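Local coordinates for protein NADPH-dependent aldehyde reductase YqhD (Escherichia coli, PDB 4QGS) that reduces a broad range of short-chain aldehydes to the corresponding alcohols with NADPH, using one zinc ion per subunit, at residues 18-22 and 180-184; 22-26 and 253-257; 98-104 and 142-148; 110-114 and 159-163; 274-280 and 376-381. Residues are numbered along the deposited sequence.

A single chain illustrates how the chemistry of a contact follows its place in the fold. Contacts 1, 2 and 3 all engage one parallel sheet: contact 3 pairs two inner strands and is almost wholly buried, contact 1 adds the edge strand 22-25 and is partly buried, and contact 2 sets that same strand against a helix of the C-terminal part at the surface. Backbone hydrogen bonds dominate contacts 1 and 3, whereas contact 2 is aromatic and apolar. Contact 4 touches contact 3 through Thr112 and Met144 and mixes charge with packing beside the cofactor site. Contact 5, partly buried, sets a loop against a zinc-binding helix through apolar side chains, a water and two close carboxylates.

Contact 1. Residues 18-22 and 180-184; sequences HTPTR and QPVFA
Thr21 lays its side chain over the backbone of residues 181-184: in the m rotamer its OG1 donates a hydrogen bond to Pro181 O at 2.7 Å, while its CG2 packs 3.9 Å from Ala184 CB. Residues 18-21 are irregular, turning through Pro20 (phi/psi -84/-10), and the chain is extended from Thr21 on. At Arg22 a parallel bridge forms with Phe183, the CA atoms 4.3 Å apart. Arg22 N donates to Val182 O at 2.9 Å and Ala184 N donates to Arg22 O at 2.8 Å, so that Arg22 grips the residues flanking its partner. Arg22 and Phe183 direct their CB atoms to the same face, 4.2 Å apart, but the ends of both side chains then lead away. Before the bridge, Gln180 points toward residues 18-22, its NE2 3.2 Å from Pro20 CD. This is the entry of edge strand 22-25 into the parallel sheet of the N-terminal part; on its other side strand 183-186 is bonded to strand 144-148 through Val182 with Met144 and Phe183 with Cys146. With two of the three hydrogen bonds backbone to backbone, the chemistry implies a register set largely by main-chain pairing, to which the Thr21 hydroxyl adds one side-chain tether.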
# COMPACT_ATOMS: atom_id res chain seq x y z
N HIS A 18 -12.56 2.75 11.47
CA HIS A 18 -12.44 4.20 11.56
C HIS A 18 -11.66 4.71 10.37
O HIS A 18 -10.49 4.34 10.17
CB HIS A 18 -11.77 4.61 12.87
CG HIS A 18 -11.78 6.08 13.11
ND1 HIS A 18 -10.69 6.75 13.64
CD2 HIS A 18 -12.73 7.02 12.89
CE1 HIS A 18 -10.98 8.04 13.74
NE2 HIS A 18 -12.21 8.23 13.30
N THR A 19 -12.31 5.54 9.56
CA THR A 19 -11.69 6.10 8.37
C THR A 19 -11.91 7.62 8.31
O THR A 19 -12.79 8.11 7.60
CB THR A 19 -12.25 5.43 7.09
OG1 THR A 19 -13.67 5.57 7.06
CG2 THR A 19 -11.89 3.95 7.05
N PRO A 20 -11.12 8.37 9.08
CA PRO A 20 -11.43 9.78 9.31
C PRO A 20 -10.93 10.74 8.22
O PRO A 20 -11.32 11.91 8.22
CB PRO A 20 -10.72 10.07 10.63
CG PRO A 20 -9.53 9.18 10.60
CD PRO A 20 -9.99 7.91 9.92
N THR A 21 -10.11 10.27 7.31
CA THR A 21 -9.54 11.18 6.30
C THR A 21 -10.56 11.64 5.27
O THR A 21 -11.19 10.84 4.58
CB THR A 21 -8.35 10.52 5.57
OG1 THR A 21 -7.35 10.17 6.53
CG2 THR A 21 -7.75 11.49 4.54
N ARG A 22 -10.72 12.96 5.14
CA ARG A 22 -11.58 13.53 4.12
C ARG A 22 -10.94 13.38 2.75
O ARG A 22 -9.79 13.77 2.55
CB ARG A 22 -11.85 15.01 4.40
CG ARG A 22 -12.65 15.71 3.31
CD ARG A 22 -12.80 17.20 3.61
NE ARG A 22 -13.49 17.46 4.87
CZ ARG A 22 -14.81 17.48 5.01
NH1 ARG A 22 -15.61 17.27 3.98
NH2 ARG A 22 -15.34 17.73 6.20
N GLN A 180 -3.35 10.15 11.19
CA GLN A 180 -4.09 10.06 9.94
C GLN A 180 -4.28 11.45 9.37
O GLN A 180 -4.58 12.38 10.11
CB GLN A 180 -5.44 9.39 10.13
CG GLN A 180 -5.38 8.14 10.96
CD GLN A 180 -6.40 7.13 10.53
OE1 GLN A 180 -6.29 6.56 9.44
NE2 GLN A 180 -7.38 6.86 11.38
N PRO A 181 -4.12 11.58 8.05
CA PRO A 181 -4.33 12.90 7.44
C PRO A 181 -5.76 13.39 7.59
O PRO A 181 -6.73 12.62 7.51
CB PRO A 181 -3.98 12.66 5.96
CG PRO A 181 -4.09 11.20 5.75
CD PRO A 181 -3.74 10.56 7.07
N VAL A 182 -5.91 14.69 7.83
CA VAL A 182 -7.23 15.27 7.92
C VAL A 182 -7.89 15.20 6.54
O VAL A 182 -9.09 15.02 6.44
CB VAL A 182 -7.19 16.73 8.44
CG1 VAL A 182 -6.80 16.75 9.90
CG2 VAL A 182 -6.22 17.55 7.64
N PHE A 183 -7.08 15.34 5.48
CA PHE A 183 -7.61 15.22 4.12
C PHE A 183 -6.59 14.61 3.17
O PHE A 183 -5.41 14.62 3.43
CB PHE A 183 -8.06 16.58 3.57
CG PHE A 183 -6.93 17.57 3.46
CD1 PHE A 183 -6.12 17.59 2.34
CD2 PHE A 183 -6.69 18.47 4.48
CE1 PHE A 183 -5.07 18.49 2.26
CE2 PHE A 183 -5.64 19.37 4.40
CZ PHE A 183 -4.84 19.38 3.29
N ALA A 184 -7.09 14.12 2.04
CA ALA A 184 -6.21 13.64 0.98
C ALA A 184 -6.76 14.13 -0.34
O ALA A 184 -7.95 13.91 -0.65
CB ALA A 184 -6.11 12.11 1.01

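Contact 2. Residues 22-26 and 253-257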
# COMPACT_ATOMS: atom_id res chain seq x y z
N ARG A 22 -10.72 12.96 5.14
CA ARG A 22 -11.58 13.53 4.12
C ARG A 22 -10.94 13.38 2.75
O ARG A 22 -9.79 13.77 2.55
CB ARG A 22 -11.85 15.01 4.40
CG ARG A 22 -12.65 15.71 3.31
CD ARG A 22 -12.80 17.20 3.61
NE ARG A 22 -13.49 17.46 4.87
CZ ARG A 22 -14.81 17.48 5.01
NH1 ARG A 22 -15.61 17.27 3.98
NH2 ARG A 22 -15.34 17.73 6.20
N ILE A 23 -11.68 12.82 1.80
CA ILE A 23 -11.17 12.62 0.45
C ILE A 23 -11.65 13.71 -0.49
O ILE A 23 -12.85 13.90 -0.67
CB ILE A 23 -11.61 11.26 -0.12
CG1 ILE A 23 -11.16 10.12 0.80
CG2 ILE A 23 -11.07 11.07 -1.53
CD1 ILE A 23 -9.68 10.00 0.94
N LEU A 24 -10.70 14.41 -1.11
CA LEU A 24 -11.03 15.38 -2.14
C LEU A 24 -10.61 14.76 -3.46
O LEU A 24 -9.43 14.71 -3.77
CB LEU A 24 -10.33 16.71 -1.89
CG LEU A 24 -10.55 17.37 -0.52
CD1 LEU A 24 -9.73 18.65 -0.38
CD2 LEU A 24 -12.03 17.65 -0.29
N PHE A 25 -11.58 14.25 -4.22
CA PHE A 25 -11.27 13.45 -5.40
C PHE A 25 -11.64 14.12 -6.72
O PHE A 25 -12.69 14.76 -6.83
CB PHE A 25 -12.00 12.10 -5.31
CG PHE A 25 -11.58 11.10 -6.37
CD1 PHE A 25 -10.66 10.10 -6.06
CD2 PHE A 25 -12.12 11.14 -7.65
CE1 PHE A 25 -10.27 9.17 -7.02
CE2 PHE A 25 -11.72 10.22 -8.62
CZ PHE A 25 -10.80 9.24 -8.31
N GLY A 26 -10.78 13.96 -7.72
CA GLY A 26 -11.16 14.29 -9.09
C GLY A 26 -10.25 15.27 -9.79
O GLY A 26 -9.34 15.83 -9.19
N ALA A 253 -9.21 7.40 -13.27
CA ALA A 253 -10.04 7.67 -12.10
C ALA A 253 -10.54 6.38 -11.45
O ALA A 253 -10.46 6.20 -10.23
CB ALA A 253 -11.22 8.58 -12.48
N ASN A 254 -11.07 5.48 -12.27
CA ASN A 254 -11.56 4.21 -11.73
C ASN A 254 -10.43 3.42 -11.09
O ASN A 254 -10.62 2.81 -10.04
CB ASN A 254 -12.22 3.36 -12.82
CG ASN A 254 -13.66 3.76 -13.05
OD1 ASN A 254 -14.43 3.93 -12.11
ND2 ASN A 254 -14.04 3.90 -14.32
N VAL A 255 -9.25 3.44 -11.69
CA VAL A 255 -8.15 2.67 -11.11
C VAL A 255 -7.69 3.29 -9.80
O VAL A 255 -7.47 2.59 -8.81
CB VAL A 255 -6.98 2.53 -12.11
CG1 VAL A 255 -5.78 1.88 -11.42
CG2 VAL A 255 -7.44 1.70 -13.29
N MET A 256 -7.60 4.62 -9.76
CA MET A 256 -7.15 5.31 -8.56
C MET A 256 -8.12 5.10 -7.40
O MET A 256 -7.70 4.89 -6.25
CB MET A 256 -6.99 6.81 -8.83
CG MET A 256 -6.28 7.55 -7.71
SD MET A 256 -6.12 9.31 -8.11
CE MET A 256 -4.72 9.75 -7.09
N TRP A 257 -9.42 5.16 -7.69
CA TRP A 257 -10.43 5.05 -6.64
C TRP A 257 -10.55 3.60 -6.18
O TRP A 257 -10.66 3.34 -4.98
CB TRP A 257 -11.78 5.59 -7.13
CG TRP A 257 -12.84 5.79 -6.02
CD1 TRP A 257 -14.17 5.47 -6.10
CD2 TRP A 257 -12.64 6.36 -4.72
NE1 TRP A 257 -14.81 5.80 -4.92
CE2 TRP A 257 -13.90 6.35 -4.06
CE3 TRP A 257 -11.54 6.88 -4.04
CZ2 TRP A 257 -14.06 6.84 -2.77
CZ3 TRP A 257 -11.71 7.37 -2.76
CH2 TRP A 257 -12.97 7.35 -2.13
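Two aromatic rings from distant parts of the chain meet edge-to-face here: the edge of Trp257 is directed at the face of Phe25, with the Phe25 ring and the five-membered ring of Trp257 5.3 Å apart between centroids and their planes at 60°. Phe25, in the t rotamer, supplies most of the strand's share. Its CE1 lies 3.9 Å from Trp257 CB, and the Met256 sulfur stands obliquely 5.2 Å from the ring centroid, a Met-aromatic contact. The ring edge meets the helix backbone, Phe25 CZ approaching Ala253 O to 3.6 Å although that carbonyl already accepts from Trp257 N. This is strand-on-helix packing between edge strand 22-25 of the parallel sheet and helix 249-262 of the C-terminal helical part, the two segments running nearly antiparallel (167°) with axes 11.9 Å apart. The gap is bridged mainly by large side chains, Phe25 and Trp257 foremost. Because strand residues alternate, Ile23 and Phe25 both point to the helix; Ile23 CG2 touches Trp257 CZ3 at 4.0 Å, and Leu186 of strand 183-186 touches Ile23, Phe25 and Met256.

Contact 3. Residues 98-104 and 142-148; sequences TFLLAVG and IPMGCVL
Leu100, Val147 and Ala102 give up the most area in this strand pair. Strands 99-104 and 144-148 run parallel, axes 4.5 Å apart and crossing at -16°, in the register Leu100-Met144, Leu101-Gly145, Ala102-Cys146, Val103-Val147 and Gly104-Leu148. Leu100 N donates to Pro143 O (3.0 Å) and Leu100 O accepts from Gly145 N (3.0 Å); Ala102 repeats the pattern, its N bonding Gly145 O (3.0 Å) and its O Val147 N (2.8 Å). Val147 O accepts from Gly104 N at 3.1 Å. On the face of Leu100 and Ala102, Leu100 (m, t) sets its CB 3.8 Å from Met144 CB, and Ala102 CB lies 4.1 Å from Cys146 CB; helix 106-119 covers this face through Thr112. On the face of Val103, Val147 (t) places its CB 4.3 Å from Val103 CG2. Gly145 leaves room on that face for Phe99 (t), whose CE2 comes 3.5 Å from Gly145 N. These are central strands of the alpha/beta domain, joined through helix 106-119 in a right-handed crossover of the Rossmann-like kind, and their ends approach the NADP(+)-binding Thr149. Five backbone hydrogen bonds between apolar faces imply main-chain polarity largely met within the sheet, leaving the faces to pack.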
# COMPACT_ATOMS: atom_id res chain seq x y z
N THR A 98 2.65 24.50 12.00
CA THR A 98 1.37 24.11 12.59
C THR A 98 0.56 23.19 11.69
O THR A 98 -0.53 22.75 12.07
CB THR A 98 0.51 25.33 12.92
OG1 THR A 98 0.22 26.03 11.70
CG2 THR A 98 1.24 26.26 13.86
N PHE A 99 1.07 22.92 10.50
CA PHE A 99 0.38 22.03 9.58
C PHE A 99 1.38 21.40 8.60
O PHE A 99 2.23 22.10 8.06
CB PHE A 99 -0.72 22.77 8.80
CG PHE A 99 -1.75 21.86 8.20
CD1 PHE A 99 -2.94 21.61 8.86
CD2 PHE A 99 -1.53 21.24 6.97
CE1 PHE A 99 -3.89 20.76 8.33
CE2 PHE A 99 -2.48 20.39 6.43
CZ PHE A 99 -3.66 20.15 7.11
N LEU A 100 1.26 20.09 8.38
CA LEU A 100 2.13 19.39 7.44
C LEU A 100 1.38 18.98 6.18
O LEU A 100 0.23 18.56 6.25
CB LEU A 100 2.73 18.14 8.11
CG LEU A 100 3.64 18.44 9.30
CD1 LEU A 100 3.73 17.24 10.23
CD2 LEU A 100 5.01 18.80 8.80
N LEU A 101 2.01 19.12 5.02
CA LEU A 101 1.34 18.75 3.77
C LEU A 101 2.23 17.85 2.92
O LEU A 101 3.15 18.32 2.26
CB LEU A 101 0.95 19.99 2.97
CG LEU A 101 0.17 19.74 1.67
CD1 LEU A 101 -1.11 18.96 1.91
CD2 LEU A 101 -0.14 21.06 0.95
N ALA A 102 1.95 16.55 2.95
CA ALA A 102 2.76 15.59 2.22
C ALA A 102 2.35 15.55 0.75
O ALA A 102 1.18 15.34 0.44
CB ALA A 102 2.63 14.22 2.85
N VAL A 103 3.31 15.76 -0.14
CA VAL A 103 3.05 15.73 -1.56
C VAL A 103 3.88 14.63 -2.21
O VAL A 103 5.11 14.74 -2.27
CB VAL A 103 3.35 17.09 -2.22
CG1 VAL A 103 3.07 17.06 -3.71
CG2 VAL A 103 2.55 18.20 -1.53
N GLY A 104 3.22 13.57 -2.67
CA GLY A 104 3.91 12.44 -3.25
C GLY A 104 3.18 11.13 -3.04
O GLY A 104 1.94 11.09 -3.06
N ILE A 142 0.69 16.81 14.98
CA ILE A 142 0.51 17.98 14.14
C ILE A 142 -0.46 17.62 13.02
O ILE A 142 -0.32 16.57 12.40
CB ILE A 142 1.84 18.45 13.55
CG1 ILE A 142 2.78 18.85 14.68
CG2 ILE A 142 1.63 19.63 12.58
CD1 ILE A 142 3.97 19.59 14.20
N PRO A 143 -1.46 18.48 12.79
CA PRO A 143 -2.42 18.21 11.73
C PRO A 143 -1.70 18.05 10.40
O PRO A 143 -0.72 18.76 10.15
CB PRO A 143 -3.31 19.45 11.74
CG PRO A 143 -3.22 19.95 13.14
CD PRO A 143 -1.79 19.71 13.54
N MET A 144 -2.16 17.12 9.57
CA MET A 144 -1.51 16.94 8.28
C MET A 144 -2.51 16.54 7.21
O MET A 144 -3.54 15.93 7.50
CB MET A 144 -0.38 15.90 8.37
CG MET A 144 -0.83 14.51 8.76
SD MET A 144 0.42 13.26 8.31
CE MET A 144 0.32 13.37 6.52
N GLY A 145 -2.22 16.92 5.98
CA GLY A 145 -3.00 16.51 4.83
C GLY A 145 -2.03 16.00 3.79
O GLY A 145 -0.81 16.00 4.01
N CYS A 146 -2.55 15.54 2.66
CA CYS A 146 -1.66 15.08 1.60
C CYS A 146 -2.26 15.29 0.21
O CYS A 146 -3.48 15.46 0.03
CB CYS A 146 -1.31 13.60 1.80
SG CYS A 146 -2.72 12.46 1.75
N VAL A 147 -1.36 15.32 -0.75
CA VAL A 147 -1.71 15.35 -2.16
C VAL A 147 -1.01 14.13 -2.76
O VAL A 147 0.21 14.11 -2.88
CB VAL A 147 -1.25 16.65 -2.84
CG1 VAL A 147 -1.61 16.64 -4.32
CG2 VAL A 147 -1.88 17.86 -2.13
N LEU A 148 -1.79 13.10 -3.11
CA LEU A 148 -1.20 11.81 -3.49
C LEU A 148 -1.02 11.66 -5.00
O LEU A 148 -1.98 11.77 -5.76
CB LEU A 148 -2.06 10.65 -2.96
CG LEU A 148 -2.15 10.52 -1.43
CD1 LEU A 148 -2.99 9.31 -1.03
CD2 LEU A 148 -0.77 10.45 -0.80

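Contact 4. Residues 110-114 and 159-163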
# COMPACT_ATOMS: atom_id res chain seq x y z
N ASP A 110 4.03 8.31 4.71
CA ASP A 110 4.41 7.58 5.91
C ASP A 110 5.40 8.36 6.77
O ASP A 110 5.25 8.46 7.99
CB ASP A 110 4.99 6.21 5.54
CG ASP A 110 3.93 5.23 5.10
OD1 ASP A 110 2.73 5.56 5.23
OD2 ASP A 110 4.30 4.12 4.65
N GLY A 111 6.41 8.93 6.12
CA GLY A 111 7.41 9.70 6.82
C GLY A 111 6.79 10.93 7.45
O GLY A 111 7.17 11.36 8.54
N THR A 112 5.82 11.52 6.76
CA THR A 112 5.19 12.72 7.28
C THR A 112 4.31 12.38 8.48
O THR A 112 4.21 13.16 9.43
CB THR A 112 4.39 13.43 6.17
OG1 THR A 112 5.29 13.77 5.11
CG2 THR A 112 3.74 14.70 6.71
N LYS A 113 3.70 11.20 8.46
CA LYS A 113 2.91 10.74 9.60
C LYS A 113 3.81 10.68 10.83
O LYS A 113 3.42 11.07 11.94
CB LYS A 113 2.28 9.38 9.33
CG LYS A 113 1.12 9.40 8.35
CD LYS A 113 0.45 8.04 8.25
CE LYS A 113 -0.71 8.05 7.27
NZ LYS A 113 -1.40 6.73 7.21
N PHE A 114 5.02 10.19 10.63
CA PHE A 114 5.96 10.08 11.73
C PHE A 114 6.35 11.46 12.25
O PHE A 114 6.39 11.68 13.46
CB PHE A 114 7.19 9.29 11.30
CG PHE A 114 8.24 9.22 12.35
CD1 PHE A 114 8.08 8.41 13.46
CD2 PHE A 114 9.40 9.96 12.23
CE1 PHE A 114 9.05 8.34 14.44
CE2 PHE A 114 10.38 9.89 13.19
CZ PHE A 114 10.20 9.08 14.30
N ALA A 159 -3.05 6.78 9.58
CA ALA A 159 -2.51 5.78 10.49
C ALA A 159 -1.97 4.58 9.74
O ALA A 159 -2.73 3.76 9.21
CB ALA A 159 -3.57 5.34 11.47
N GLY A 160 -0.66 4.44 9.71
CA GLY A 160 -0.06 3.39 8.92
C GLY A 160 1.14 3.96 8.21
O GLY A 160 1.02 4.67 7.20
N ALA A 161 2.31 3.67 8.76
CA ALA A 161 3.54 4.23 8.25
C ALA A 161 4.69 3.31 8.58
O ALA A 161 4.81 2.82 9.71
CB ALA A 161 3.76 5.61 8.83
N VAL A 162 5.54 3.07 7.59
CA VAL A 162 6.65 2.15 7.78
C VAL A 162 7.98 2.90 7.66
O VAL A 162 8.41 3.28 6.57
CB VAL A 162 6.59 1.01 6.76
CG1 VAL A 162 7.46 -0.13 7.22
CG2 VAL A 162 5.15 0.53 6.60
N ILE A 163 8.61 3.13 8.81
CA ILE A 163 9.81 3.95 8.91
C ILE A 163 11.06 3.10 9.01
O ILE A 163 11.07 2.07 9.68
CB ILE A 163 9.75 4.89 10.14
CG1 ILE A 163 8.45 5.70 10.13
CG2 ILE A 163 10.97 5.81 10.20
CD1 ILE A 163 8.24 6.51 8.87
O HOH W 1 6.81 3.60 4.24
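Asp110, an NADP(+)-binding residue on helix 106-119, opens the contact with its CA 4.2 Å from that of Ala161. Its OD2 takes a weak hydrogen bond from Val162 N at 3.4 Å, and a water donates both to Asp110 OD2 (2.6 Å) and to Val162 O (2.8 Å), so one carboxylate oxygen serves both ends of a peptide residue. Asp110 OD1 sits only 2.8 Å from Gly160 O, a pair of acceptors. Ile163 CD1 packs 3.9 Å from Gly111 CA. The helix crosses strand 161-163 at -86°; that strand pairs with 172-174 in a small antiparallel hairpin beside the cofactor site, where Gly160 and Lys171 also bind NADP(+). Thr112 turns to the main sheet instead, against Leu100 and Ala102. Lys113 reaches back with chi2 to chi4 all t, and its NZ donates to Gly160 O at 3.2 Å, bringing positive charge to the carbonyl that crowds Asp110 OD1. Phe114 ends the walk: its CB packs 3.8 Å from Ile163 CD1, and Phe174 adjoins both side chains.

Contact 5. Residues 274-280 and 376-381; sequences DWATHML and MTQLGE. With ZN (zinc ion), chain B.
At the start of loop 376-381, between helices 364-373 and 387-396, Met376 packs its CE 3.5 Å from Met279 SD; it is in the m, m, t rotamer and Met279 begins m, m. The chain then swings away through Thr377 and Gln378 before Leu379 (m, t) returns toward helix 276-288. Leu379 CB lies 3.8 Å from Ala276 CB, and its CD1 reaches Met279 CB at 3.9 Å and Leu280 CD2 at 4.1 Å. Gly380, extended at phi/psi 97/167, brings its CA 3.3 Å from Asp274 OD1; a water joins the backbones, accepting from Gly380 N and donating to Asp274 O, both at 2.9 Å. Asp274 (t) forms an Asx turn, its OD1 accepting from Ala276 N at 2.9 Å as the helix begins after Trp275 at the N-cap. Last comes Glu381, CA 4.4 Å from that of Asp274, with its OE1 3.4 Å from Asp274 OD2. The contact fastens a C-terminal loop to a metal-bearing helix: away from the loop, His278 NE2 binds zinc at 2.1 Å, with Asp205, His209, His292 and two waters completing the site. The close carboxylates of Asp274 and Glu381 imply a need for countercharge, and Lys311 provides it by salt-bridging both.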
# COMPACT_ATOMS: atom_id res chain seq x y z
N ASP A 274 -5.22 -12.65 5.51
CA ASP A 274 -4.13 -13.58 5.24
C ASP A 274 -2.79 -12.87 5.45
O ASP A 274 -2.22 -12.93 6.54
CB ASP A 274 -4.29 -14.12 3.81
CG ASP A 274 -3.25 -15.18 3.44
OD1 ASP A 274 -2.27 -15.34 4.19
OD2 ASP A 274 -3.42 -15.82 2.39
N TRP A 275 -2.33 -12.20 4.39
CA TRP A 275 -1.09 -11.41 4.33
C TRP A 275 0.16 -12.26 4.20
O TRP A 275 1.26 -11.72 4.20
CB TRP A 275 -0.96 -10.46 5.53
CG TRP A 275 -2.09 -9.48 5.53
CD1 TRP A 275 -3.14 -9.44 6.41
CD2 TRP A 275 -2.34 -8.45 4.56
NE1 TRP A 275 -4.01 -8.43 6.06
CE2 TRP A 275 -3.54 -7.81 4.93
CE3 TRP A 275 -1.65 -8.00 3.43
CZ2 TRP A 275 -4.07 -6.75 4.21
CZ3 TRP A 275 -2.18 -6.95 2.71
CH2 TRP A 275 -3.37 -6.33 3.11
N ALA A 276 -0.00 -13.58 4.08
CA ALA A 276 1.17 -14.45 3.92
C ALA A 276 1.87 -14.17 2.59
O ALA A 276 3.10 -14.27 2.51
CB ALA A 276 0.78 -15.91 4.01
N THR A 277 1.10 -13.85 1.56
CA THR A 277 1.70 -13.50 0.26
C THR A 277 2.60 -12.27 0.40
O THR A 277 3.74 -12.26 -0.10
CB THR A 277 0.62 -13.25 -0.82
OG1 THR A 277 -0.04 -14.49 -1.12
CG2 THR A 277 1.24 -12.67 -2.12
N HIS A 278 2.12 -11.26 1.12
CA HIS A 278 2.95 -10.10 1.44
C HIS A 278 4.20 -10.46 2.26
O HIS A 278 5.28 -9.98 1.94
CB HIS A 278 2.12 -9.02 2.18
CG HIS A 278 1.55 -7.97 1.27
ND1 HIS A 278 0.48 -8.22 0.43
CD2 HIS A 278 1.92 -6.69 1.02
CE1 HIS A 278 0.22 -7.13 -0.29
NE2 HIS A 278 1.08 -6.19 0.06
N MET A 279 4.05 -11.29 3.29
CA MET A 279 5.20 -11.61 4.14
C MET A 279 6.27 -12.38 3.37
O MET A 279 7.47 -12.09 3.50
CB MET A 279 4.75 -12.40 5.37
CG MET A 279 3.81 -11.61 6.29
SD MET A 279 4.50 -10.04 6.85
CE MET A 279 3.66 -8.89 5.77
N LEU A 280 5.84 -13.34 2.54
CA LEU A 280 6.78 -14.11 1.71
C LEU A 280 7.41 -13.21 0.65
O LEU A 280 8.61 -13.28 0.38
CB LEU A 280 6.09 -15.29 1.03
CG LEU A 280 5.67 -16.47 1.93
CD1 LEU A 280 5.15 -17.63 1.08
CD2 LEU A 280 6.83 -16.93 2.76
N MET A 376 8.43 -14.88 10.99
CA MET A 376 7.36 -15.19 10.06
C MET A 376 7.20 -16.70 9.86
O MET A 376 7.38 -17.18 8.75
CB MET A 376 7.64 -14.51 8.71
CG MET A 376 7.84 -13.02 8.81
SD MET A 376 6.31 -12.19 9.30
CE MET A 376 6.90 -10.50 9.40
N THR A 377 6.84 -17.43 10.92
CA THR A 377 6.97 -18.88 10.98
C THR A 377 5.57 -19.60 11.08
O THR A 377 5.52 -20.84 11.03
CB THR A 377 7.87 -19.29 12.19
OG1 THR A 377 7.30 -18.69 13.36
CG2 THR A 377 9.26 -18.78 12.00
N GLN A 378 4.48 -18.82 11.30
CA GLN A 378 3.08 -19.21 11.44
C GLN A 378 2.19 -18.40 10.56
O GLN A 378 1.29 -17.80 11.07
CB GLN A 378 2.55 -18.90 12.83
CG GLN A 378 3.02 -19.60 14.03
CD GLN A 378 4.47 -19.16 14.37
OE1 GLN A 378 5.05 -18.37 13.61
NE2 GLN A 378 4.93 -19.48 15.60
N LEU A 379 2.42 -18.34 9.27
CA LEU A 379 1.73 -17.33 8.48
C LEU A 379 0.32 -17.75 8.06
O LEU A 379 -0.07 -18.92 8.22
CB LEU A 379 2.57 -16.96 7.24
CG LEU A 379 3.99 -16.46 7.55
CD1 LEU A 379 4.77 -16.25 6.23
CD2 LEU A 379 3.93 -15.15 8.35
N GLY A 380 -0.46 -16.77 7.60
CA GLY A 380 -1.75 -17.01 7.00
C GLY A 380 -2.91 -16.83 7.95
O GLY A 380 -2.72 -16.75 9.17
N GLU A 381 -4.12 -16.78 7.41
CA GLU A 381 -5.31 -16.57 8.25
C GLU A 381 -5.53 -17.75 9.20
O GLU A 381 -6.22 -17.62 10.23
CB GLU A 381 -6.56 -16.34 7.39
CG GLU A 381 -7.03 -17.50 6.54
CD GLU A 381 -6.40 -17.51 5.15
OE1 GLU A 381 -5.32 -16.90 4.96
OE2 GLU A 381 -7.00 -18.12 4.23
ZN ZN B . 1.36 -4.21 -0.74
O HOH W 2 0.32 -14.03 7.36
O HOH W 3 2.07 -3.57 1.12
O HOH W 4 1.57 -2.07 -0.90